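Probable arylamine n-acetyl transferase (Mycobacterium abscessus, PDB 4GUZ) probably transfers the acetyl group of acetyl-coenzyme A to the amine of arylamine substrates, as an enzyme of the arylamine N-acetyltransferase family. Local coordinates at residues Glu12-Leu15 with Asp16-Leu19; Arg37-Arg40 with Gly41-Asn45; Tyr197-Asp200 with Tyr201-Ala204. All coordinates share one frame; numbering follows the deposited sequence.

Contact 1 of 3, residues Glu12-Leu15 with Asp16-Leu19; sequences ELQL and DEYL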
loop_
_atom_site.group_PDB
_atom_site.type_symbol
_atom_site.label_atom_id
_atom_site.label_comp_id
_atom_site.label_asym_id
_atom_site.label_seq_id
_atom_site.Cartn_x
_atom_site.Cartn_y
_atom_site.Cartn_z
ATOM N N GLU A 12 -20.663 -3.671 -3.283
ATOM C CA GLU A 12 -20.595 -2.311 -3.843
ATOM C C GLU A 12 -19.441 -2.156 -4.850
ATOM O O GLU A 12 -19.348 -1.134 -5.533
ATOM C CB GLU A 12 -20.464 -1.266 -2.732
ATOM C CG GLU A 12 -21.727 -1.088 -1.910
ATOM C CD GLU A 12 -21.761 0.192 -1.101
ATOM O OE1 GLU A 12 -22.756 0.942 -1.230
ATOM O OE2 GLU A 12 -20.790 0.455 -0.353
ATOM N N LEU A 13 -18.563 -3.160 -4.927
ATOM C CA LEU A 13 -17.440 -3.133 -5.849
ATOM C C LEU A 13 -17.884 -3.466 -7.271
ATOM O O LEU A 13 -18.694 -4.379 -7.479
ATOM C CB LEU A 13 -16.354 -4.133 -5.392
ATOM C CG LEU A 13 -15.140 -4.323 -6.325
ATOM C CD1 LEU A 13 -14.084 -3.259 -6.080
ATOM C CD2 LEU A 13 -14.567 -5.697 -6.179
ATOM N N GLN A 14 -17.303 -2.752 -8.250
ATOM C CA GLN A 14 -17.486 -3.032 -9.672
ATOM C C GLN A 14 -16.419 -4.077 -10.006
ATOM O O GLN A 14 -15.315 -3.724 -10.423
ATOM C CB GLN A 14 -17.356 -1.732 -10.512
ATOM C CG GLN A 14 -18.506 -0.731 -10.341
ATOM C CD GLN A 14 -19.863 -1.306 -10.671
ATOM O OE1 GLN A 14 -20.087 -1.887 -11.741
ATOM N NE2 GLN A 14 -20.793 -1.172 -9.741
ATOM N N LEU A 15 -16.727 -5.358 -9.723
ATOM C CA LEU A 15 -15.818 -6.499 -9.848
ATOM C C LEU A 15 -15.140 -6.622 -11.215
ATOM O O LEU A 15 -13.913 -6.725 -11.231
ATOM C CB LEU A 15 -16.522 -7.827 -9.495
ATOM C CG LEU A 15 -15.646 -9.098 -9.471
ATOM C CD1 LEU A 15 -14.651 -9.073 -8.310
ATOM C CD2 LEU A 15 -16.506 -10.343 -9.378
ATOM N N ASP A 16 -15.904 -6.604 -12.348
ATOM C CA ASP A 16 -15.327 -6.755 -13.699
ATOM C C ASP A 16 -14.422 -5.592 -14.054
ATOM O O ASP A 16 -13.386 -5.792 -14.680
ATOM C CB ASP A 16 -16.425 -6.888 -14.777
ATOM C CG ASP A 16 -17.275 -8.145 -14.692
ATOM O OD1 ASP A 16 -16.744 -9.198 -14.262
ATOM O OD2 ASP A 16 -18.457 -8.089 -15.102
ATOM N N GLU A 17 -14.826 -4.377 -13.666
ATOM C CA GLU A 17 -14.081 -3.143 -13.917
ATOM C C GLU A 17 -12.729 -3.164 -13.189
ATOM O O GLU A 17 -11.709 -2.786 -13.767
ATOM C CB GLU A 17 -14.908 -1.948 -13.462
ATOM C CG GLU A 17 -14.425 -0.636 -14.041
ATOM C CD GLU A 17 -15.062 0.605 -13.453
ATOM O OE1 GLU A 17 -16.141 0.511 -12.820
ATOM O OE2 GLU A 17 -14.480 1.691 -13.660
ATOM N N TYR A 18 -12.736 -3.610 -11.926
ATOM C CA TYR A 18 -11.517 -3.697 -11.128
ATOM C C TYR A 18 -10.561 -4.703 -11.760
ATOM O O TYR A 18 -9.377 -4.396 -11.898
ATOM C CB TYR A 18 -11.829 -4.068 -9.652
ATOM C CG TYR A 18 -10.581 -4.430 -8.865
ATOM C CD1 TYR A 18 -9.860 -3.458 -8.176
ATOM C CD2 TYR A 18 -10.077 -5.729 -8.879
ATOM C CE1 TYR A 18 -8.679 -3.772 -7.509
ATOM C CE2 TYR A 18 -8.879 -6.048 -8.241
ATOM C CZ TYR A 18 -8.203 -5.070 -7.529
ATOM O OH TYR A 18 -7.037 -5.378 -6.883
ATOM N N LEU A 19 -11.067 -5.899 -12.133
ATOM C CA LEU A 19 -10.227 -6.967 -12.686
ATOM C C LEU A 19 -9.633 -6.589 -14.040
ATOM O O LEU A 19 -8.487 -6.939 -14.308
ATOM C CB LEU A 19 -10.983 -8.299 -12.772
ATOM C CG LEU A 19 -11.457 -8.866 -11.419
ATOM C CD1 LEU A 19 -12.405 -10.062 -11.616
ATOM C CD2 LEU A 19 -10.285 -9.266 -10.533
HETATM O O HOH W 1 -17.849 -3.794 -13.022
#
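Q14 and E17 meet at the start of helix 15-21, where Q14 holds the N-cap position. Q14 is also the centre of an inverse gamma turn, closed by a weak bond from L15 N to L13 O. The first turn of the helix is set by two backbone hydrogen bonds. Y18 N donates to Q14 O at 3.0 Å, and L19 N donates to L15 O at 3.1 Å.

The E17 side chain has CG anti to the backbone N (chi1 -163°) and is extended beyond it. This brings E17 OE1 to Q14 CB at 3.4 Å and to Q14 CG at 3.6 Å. The amide and carboxylate planes are 53° apart. E17 OE1 also forms a salt bridge with R72 of helix 63-72, and D16 OD1 pairs with R28. These arginines tie both acidic side chains of the first turn to other parts of the chain.

Two apolar contacts add to this, one between leucines and one from L13 to Y18. L15 CG touches L19 CD1 at 4.0 Å. L13 CD1 reaches Y18 CB at 4.3 Å, and both side chains pack on V89 of helix 79-92.

A water bridges the cap residue and the first turn: it accepts from E17 N at 3.1 Å and donates to Q14 OE1 at 3.2 Å.

Contact 2 of 3, residues Arg37-Arg40 with Gly41-Asn45; sequences RLQR and GHVLN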
loop_
_atom_site.group_PDB
_atom_site.type_symbol
_atom_site.label_atom_id
_atom_site.label_comp_id
_atom_site.label_asym_id
_atom_site.label_seq_id
_atom_site.Cartn_x
_atom_site.Cartn_y
_atom_site.Cartn_z
ATOM N N ARG A 37 -2.168 -13.729 -8.798
ATOM C CA ARG A 37 -2.462 -12.869 -9.951
ATOM C C ARG A 37 -3.143 -11.571 -9.510
ATOM O O ARG A 37 -2.872 -10.527 -10.100
ATOM C CB ARG A 37 -3.311 -13.601 -10.998
ATOM C CG ARG A 37 -2.555 -14.776 -11.649
ATOM C CD ARG A 37 -3.095 -15.215 -13.012
ATOM N NE ARG A 37 -4.552 -15.393 -13.070
ATOM C CZ ARG A 37 -5.233 -16.392 -12.513
ATOM N NH1 ARG A 37 -4.604 -17.319 -11.797
ATOM N NH2 ARG A 37 -6.552 -16.455 -12.642
ATOM N N LEU A 38 -3.979 -11.633 -8.450
ATOM C CA LEU A 38 -4.699 -10.467 -7.902
ATOM C C LEU A 38 -3.721 -9.475 -7.294
ATOM O O LEU A 38 -3.756 -8.298 -7.626
ATOM C CB LEU A 38 -5.729 -10.876 -6.844
ATOM C CG LEU A 38 -7.025 -11.532 -7.307
ATOM C CD1 LEU A 38 -7.823 -11.992 -6.122
ATOM C CD2 LEU A 38 -7.877 -10.572 -8.124
ATOM N N GLN A 39 -2.835 -9.958 -6.426
ATOM C CA GLN A 39 -1.862 -9.085 -5.793
ATOM C C GLN A 39 -0.889 -8.470 -6.824
ATOM O O GLN A 39 -0.663 -7.264 -6.781
ATOM C CB GLN A 39 -1.092 -9.823 -4.697
ATOM C CG GLN A 39 -0.084 -8.894 -4.015
ATOM C CD GLN A 39 0.285 -9.258 -2.604
ATOM O OE1 GLN A 39 -0.377 -10.047 -1.934
ATOM N NE2 GLN A 39 1.233 -8.516 -2.057
ATOM N N ARG A 40 -0.321 -9.278 -7.739
ATOM C CA ARG A 40 0.615 -8.746 -8.727
ATOM C C ARG A 40 -0.029 -7.628 -9.558
ATOM O O ARG A 40 0.567 -6.567 -9.700
ATOM C CB ARG A 40 1.170 -9.858 -9.640
ATOM C CG ARG A 40 2.401 -9.406 -10.420
ATOM C CD ARG A 40 2.976 -10.507 -11.280
ATOM N NE ARG A 40 3.952 -10.011 -12.261
ATOM C CZ ARG A 40 5.270 -10.144 -12.155
ATOM N NH1 ARG A 40 5.803 -10.730 -11.088
ATOM N NH2 ARG A 40 6.067 -9.700 -13.119
ATOM N N GLY A 41 -1.237 -7.866 -10.063
ATOM C CA GLY A 41 -1.965 -6.886 -10.866
ATOM C C GLY A 41 -2.316 -5.630 -10.086
ATOM O O GLY A 41 -2.207 -4.523 -10.620
ATOM N N HIS A 42 -2.750 -5.790 -8.830
ATOM C CA HIS A 42 -3.146 -4.661 -7.967
ATOM C C HIS A 42 -1.934 -3.763 -7.707
ATOM O O HIS A 42 -1.994 -2.548 -7.961
ATOM C CB HIS A 42 -3.785 -5.144 -6.633
ATOM C CG HIS A 42 -4.120 -4.034 -5.675
ATOM N ND1 HIS A 42 -5.425 -3.663 -5.431
ATOM C CD2 HIS A 42 -3.293 -3.214 -4.974
ATOM C CE1 HIS A 42 -5.356 -2.628 -4.608
ATOM N NE2 HIS A 42 -4.090 -2.324 -4.307
ATOM N N VAL A 43 -0.837 -4.370 -7.238
ATOM C CA VAL A 43 0.389 -3.649 -6.879
ATOM C C VAL A 43 0.954 -2.913 -8.114
ATOM O O VAL A 43 1.285 -1.742 -8.007
ATOM C CB VAL A 43 1.427 -4.584 -6.204
ATOM C CG1 VAL A 43 2.749 -3.868 -5.978
ATOM C CG2 VAL A 43 0.888 -5.122 -4.886
ATOM N N LEU A 44 0.941 -3.555 -9.283
ATOM C CA LEU A 44 1.471 -2.938 -10.495
ATOM C C LEU A 44 0.595 -1.809 -11.088
ATOM O O LEU A 44 1.149 -0.855 -11.632
ATOM C CB LEU A 44 1.699 -4.005 -11.577
ATOM C CG LEU A 44 2.929 -4.894 -11.388
ATOM C CD1 LEU A 44 2.955 -6.017 -12.419
ATOM C CD2 LEU A 44 4.229 -4.076 -11.416
ATOM N N ASN A 45 -0.740 -1.892 -10.965
ATOM C CA ASN A 45 -1.616 -0.926 -11.639
ATOM C C ASN A 45 -2.325 0.101 -10.731
ATOM O O ASN A 45 -2.546 1.232 -11.170
ATOM C CB ASN A 45 -2.662 -1.688 -12.439
ATOM C CG ASN A 45 -2.041 -2.530 -13.531
ATOM O OD1 ASN A 45 -1.597 -2.018 -14.557
ATOM N ND2 ASN A 45 -1.982 -3.834 -13.327
#
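R40 and L44 lie side by side one turn apart on helix 32-45 and point the same way. The R40 chain is extended from CG to NE, with CG anti to the backbone N (chi1 -165°). This carries the aliphatic part of the arginine past L44. R40 CG is 4.0 Å from L44 CD1, and R40 NE is 4.1 Å from the same methyl. The methyl approaches the guanidinium obliquely. Beyond the leucine, R40 NH1 forms a salt bridge with E153.

Q39 and V43 make a second pair of this kind. Q39 CG touches V43 CG2 at 4.0 Å. The valine has CG1 anti to its own N (chi1 174°), which leaves CG2 beside that N and next to the Q39 backbone: V43 CG2 is 3.3 Å from Q39 O. The amide of Q39 continues to P138, where NE2 donates to the carbonyl O.

The N atoms of G41, H42, V43 and L44 donate in turn to the O atoms of R37, L38, Q39 and R40. The bond from V43 N to Q39 O is nearly straight, with an N-H...O angle of 172°. G41 O then accepts two bonds from N45. N45 N donates to it, and N45 ND2 reaches it at 2.8 Å in the carbonyl plane, on a lone pair. The side chain of N45 thus folds back on the last turn of the helix.

Helices 15-21 and 79-92 both pack against it. L38 packs on F86 and V89 of helix 79-92. The H42 ring meets F86 edge-to-face, and its NE2 bonds H82. N45 touches F21 of helix 15-21, while R40 leans on P227, in the turn between strands 221-226 and 229-234.

Contact 3 of 3, residues Tyr197-Asp200 with Tyr201-Ala204; sequences YPID and YRAA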
loop_
_atom_site.group_PDB
_atom_site.type_symbol
_atom_site.label_atom_id
_atom_site.label_comp_id
_atom_site.label_asym_id
_atom_site.label_seq_id
_atom_site.Cartn_x
_atom_site.Cartn_y
_atom_site.Cartn_z
ATOM N N TYR A 197 -10.710 -4.256 11.398
ATOM C CA TYR A 197 -11.864 -4.074 10.523
ATOM C C TYR A 197 -11.868 -2.704 9.853
ATOM O O TYR A 197 -11.154 -1.805 10.301
ATOM C CB TYR A 197 -13.163 -4.275 11.376
ATOM C CG TYR A 197 -13.094 -5.532 12.213
ATOM C CD1 TYR A 197 -13.296 -6.786 11.641
ATOM C CD2 TYR A 197 -12.726 -5.479 13.556
ATOM C CE1 TYR A 197 -13.149 -7.957 12.387
ATOM C CE2 TYR A 197 -12.547 -6.642 14.302
ATOM C CZ TYR A 197 -12.776 -7.877 13.715
ATOM O OH TYR A 197 -12.604 -9.027 14.440
ATOM N N PRO A 198 -12.719 -2.517 8.816
ATOM C CA PRO A 198 -12.825 -1.196 8.150
ATOM C C PRO A 198 -12.996 -0.010 9.124
ATOM O O PRO A 198 -12.395 1.046 8.894
ATOM C CB PRO A 198 -14.057 -1.377 7.265
ATOM C CG PRO A 198 -13.979 -2.820 6.861
ATOM C CD PRO A 198 -13.587 -3.517 8.148
ATOM N N ILE A 199 -13.732 -0.200 10.253
ATOM C CA ILE A 199 -13.919 0.844 11.269
ATOM C C ILE A 199 -12.562 1.256 11.909
ATOM O O ILE A 199 -12.357 2.448 12.200
ATOM C CB ILE A 199 -14.979 0.449 12.355
ATOM C CG1 ILE A 199 -15.361 1.646 13.245
ATOM C CG2 ILE A 199 -14.587 -0.790 13.187
ATOM C CD1 ILE A 199 -16.288 2.624 12.621
ATOM N N ASP A 200 -11.657 0.272 12.129
ATOM C CA ASP A 200 -10.324 0.522 12.702
ATOM C C ASP A 200 -9.496 1.323 11.689
ATOM O O ASP A 200 -8.793 2.269 12.046
ATOM C CB ASP A 200 -9.635 -0.804 13.066
ATOM C CG ASP A 200 -10.397 -1.587 14.124
ATOM O OD1 ASP A 200 -10.897 -0.963 15.069
ATOM O OD2 ASP A 200 -10.566 -2.807 13.947
ATOM N N TYR A 201 -9.641 0.966 10.420
ATOM C CA TYR A 201 -8.957 1.666 9.333
ATOM C C TYR A 201 -9.426 3.125 9.222
ATOM O O TYR A 201 -8.595 4.003 9.024
ATOM C CB TYR A 201 -9.145 0.901 8.025
ATOM C CG TYR A 201 -8.529 -0.480 8.065
ATOM C CD1 TYR A 201 -7.422 -0.754 8.873
ATOM C CD2 TYR A 201 -9.012 -1.502 7.259
ATOM C CE1 TYR A 201 -6.810 -2.008 8.864
ATOM C CE2 TYR A 201 -8.414 -2.761 7.251
ATOM C CZ TYR A 201 -7.306 -3.006 8.048
ATOM O OH TYR A 201 -6.683 -4.229 7.992
ATOM N N ARG A 202 -10.712 3.402 9.466
ATOM C CA ARG A 202 -11.220 4.784 9.435
ATOM C C ARG A 202 -10.613 5.612 10.555
ATOM O O ARG A 202 -10.194 6.742 10.308
ATOM C CB ARG A 202 -12.748 4.815 9.518
ATOM C CG ARG A 202 -13.414 4.334 8.243
ATOM C CD ARG A 202 -14.892 4.686 8.224
ATOM N NE ARG A 202 -15.698 3.760 9.021
ATOM C CZ ARG A 202 -16.120 2.575 8.589
ATOM N NH1 ARG A 202 -15.805 2.154 7.369
ATOM N NH2 ARG A 202 -16.846 1.795 9.377
ATOM N N ALA A 203 -10.542 5.045 11.776
ATOM C CA ALA A 203 -9.967 5.703 12.954
ATOM C C ALA A 203 -8.464 5.950 12.761
ATOM O O ALA A 203 -7.973 7.025 13.097
ATOM C CB ALA A 203 -10.213 4.852 14.196
ATOM N N ALA A 204 -7.754 4.971 12.165
ATOM C CA ALA A 204 -6.319 5.054 11.886
ATOM C C ALA A 204 -6.037 6.052 10.781
ATOM O O ALA A 204 -5.108 6.842 10.907
ATOM C CB ALA A 204 -5.780 3.681 11.509
#
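R202 lays its guanidinium across the backbone of P198 and I199 in the first turn of helix 198-210. One face of the group looks onto I199 CA, 3.5 Å above the plane, and P198 O, both offset toward the rim. The arginine gets there by bending at chi3 (-80°), which turns its end back toward the start of the helix. I199 crosses it obliquely: I199 CD1 comes to 3.4 Å from R202 NH2. On the proline, CB is 3.9 Å from R202 NH1.

In Y201, CG is anti to the carbonyl carbon and beside the backbone N (chi1 -63°), which sets one ring face over Y197 O. That oxygen is 3.6 Å above the ring plane, offset toward the rim. Y197 O also accepts from Y201 N at 3.2 Å. The same oxygen thus meets both the N-H and the ring face. R202, A203 and A204 continue the series, donating to the O atoms of P198, I199 and D200.

D200 folds back over the N-terminal end. Its OD2 accepts from the backbone N of Y197, the N-cap residue, at 2.9 Å. The approach is on the anti side of the carboxylate, 25° out of its plane. This is the N3-to-N-cap half of a capping box.

The helix follows directly on strand 185-196. Y201 is buried: its OH bonds I100 O of strand 96-104, its ring meets that of Y80, and it touches V83 of helix 79-92. A204 packs on Y80 and Q101, joining the same helix and strand. P198 rests on M7 and W8 of the N-terminal loop.

Contacts 1 and 2 lie on consecutive helices and touch directly. Y18 OH and H42 ND1 are 2.8 Å apart, probably hydrogen-bonded, and L19 CD2 packs on L38 CD2 at 3.6 Å. Their centres are 14 Å apart. Contact 3 stands apart, its centre 22 Å from contact 1 and 23 Å from contact 2, with nearest atoms about 9 Å and 12 Å away. Helix 79-92 links all three, since side chains from each contact pack on it. That helix begins at C79, which with H116 and D131 probably forms the Cys-His-Asp triad of this family. Q39 of contact 2 and Y201 of contact 3 lie near these residues without touching them.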